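Local atomic coordinates of flap endonuclease 1 (Desulfurococcus amylolyticus, PDB entry 3ORY), a protein that probably cleaves the 5' flaps of branched DNA that arise during replication and repair, as a structure-specific nuclease of the FEN1/XPG family. Residues 51-54 against 60-63. Numbering follows the deposited sequence.
Sequences AAIR and PLMD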
loop_
_atom_site.group_PDB
_atom_site.type_symbol
_atom_site.label_atom_id
_atom_site.label_comp_id
_atom_site.label_asym_id
_atom_site.label_seq_id
_atom_site.Cartn_x
_atom_site.Cartn_y
_atom_site.Cartn_z
ATOM N N ALA A 51 5.248 -9.103 1.292
ATOM C CA ALA A 51 4.316 -10.213 1.143
ATOM C C ALA A 51 4.409 -10.909 -0.223
ATOM O O ALA A 51 4.233 -12.127 -0.318
ATOM C CB ALA A 51 2.876 -9.729 1.390
ATOM N N ALA A 52 4.674 -10.142 -1.279
ATOM C CA ALA A 52 4.562 -10.675 -2.650
ATOM C C ALA A 52 5.868 -11.248 -3.209
ATOM O O ALA A 52 5.846 -12.127 -4.078
ATOM C CB ALA A 52 3.997 -9.609 -3.598
ATOM N N ILE A 53 6.998 -10.750 -2.723
ATOM C CA ILE A 53 8.286 -11.179 -3.246
ATOM C C ILE A 53 8.919 -12.225 -2.327
ATOM O O ILE A 53 9.351 -11.921 -1.217
ATOM C CB ILE A 53 9.193 -9.969 -3.550
ATOM C CG1 ILE A 53 8.501 -9.109 -4.621
ATOM C CG2 ILE A 53 10.565 -10.421 -4.047
ATOM C CD1 ILE A 53 8.921 -7.701 -4.621
ATOM N N ARG A 54 8.930 -13.466 -2.811
ATOM C CA ARG A 54 9.293 -14.635 -2.015
ATOM C C ARG A 54 10.117 -15.628 -2.830
ATOM O O ARG A 54 10.050 -15.642 -4.057
ATOM C CB ARG A 54 8.029 -15.335 -1.497
ATOM C CG ARG A 54 7.192 -14.493 -0.514
ATOM C CD ARG A 54 7.949 -14.295 0.795
ATOM N NE ARG A 54 7.318 -13.328 1.685
ATOM C CZ ARG A 54 6.801 -13.613 2.877
ATOM N NH1 ARG A 54 6.831 -14.855 3.358
ATOM N NH2 ARG A 54 6.260 -12.641 3.596
ATOM N N PRO A 60 10.778 -15.481 2.628
ATOM C CA PRO A 60 11.247 -14.178 2.136
ATOM C C PRO A 60 12.647 -14.239 1.538
ATOM O O PRO A 60 13.430 -15.129 1.879
ATOM C CB PRO A 60 11.273 -13.313 3.403
ATOM C CG PRO A 60 10.299 -13.950 4.319
ATOM C CD PRO A 60 10.409 -15.420 4.057
ATOM N N LEU A 61 12.949 -13.298 0.648
ATOM C CA LEU A 61 14.300 -13.132 0.142
ATOM C C LEU A 61 15.187 -12.673 1.293
ATOM O O LEU A 61 14.762 -11.877 2.142
ATOM C CB LEU A 61 14.343 -12.115 -1.002
ATOM C CG LEU A 61 13.602 -12.358 -2.326
ATOM C CD1 LEU A 61 14.007 -11.285 -3.323
ATOM C CD2 LEU A 61 13.848 -13.756 -2.939
ATOM N N MET A 62 16.408 -13.194 1.333
ATOM C CA MET A 62 17.336 -12.891 2.408
ATOM C C MET A 62 18.757 -12.738 1.877
ATOM O O MET A 62 19.114 -13.361 0.882
ATOM C CB MET A 62 17.267 -13.972 3.495
ATOM C CG MET A 62 16.043 -13.846 4.428
ATOM S SD MET A 62 15.860 -15.245 5.558
ATOM C CE MET A 62 15.398 -16.555 4.429
ATOM N N ASP A 63 19.545 -11.884 2.524
ATOM C CA ASP A 63 20.949 -11.738 2.174
ATOM C C ASP A 63 21.798 -12.755 2.951
ATOM O O ASP A 63 21.253 -13.585 3.685
ATOM C CB ASP A 63 21.431 -10.289 2.363
ATOM C CG ASP A 63 21.449 -9.835 3.825
ATOM O OD1 ASP A 63 21.493 -10.680 4.742
ATOM O OD2 ASP A 63 21.438 -8.607 4.049
#
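Arg54 and Pro60 run alongside each other in the same direction at the neck of a short irregular loop just past the C-terminal end of helix 42-52 in the XPG N-terminal domain, a member of the PIN-fold clan. Here, a loop is pinched together by side-chain packing, with no hydrogen bond joining residues 51-54 to 60-63. The arginine bends at its second torsion (chi2 -68°), which folds the chain back along the proline: CD of Arg54 sits 3.6 Å from CA of Pro60. Farther out, the guanidinium presents one face to the pyrrolidine ring, with CG of Pro60 3.6 Å above its plane and displaced toward the rim. NH1 of Arg54 comes within 3.7 Å of Pro60 CD. The plane is held in this attitude by carbonyls outside the contact: NH1 bonds to O of Gly58 within the turn, while NH2 reaches O of Met137 and O of Leu50. An alanine in place of Arg54 would probably leave those three carbonyls without this donor group and strip the proline of the flat cover along its ring.

Beside this pair, Ile53 and Leu61 meet at an angle, both also touching Ser73 of helix 70-84. Ser70, on the same helix, ties the two ends of the loop together, since its OG hydrogen-bonds with both O of Ile53 and N of Leu61. With chi1 of Ile53 at -61°, CG1 stands beside the backbone N and the CG2 methyl is anti to it; directed toward Leu61, that methyl lies 3.6 Å from CD1 of Leu61.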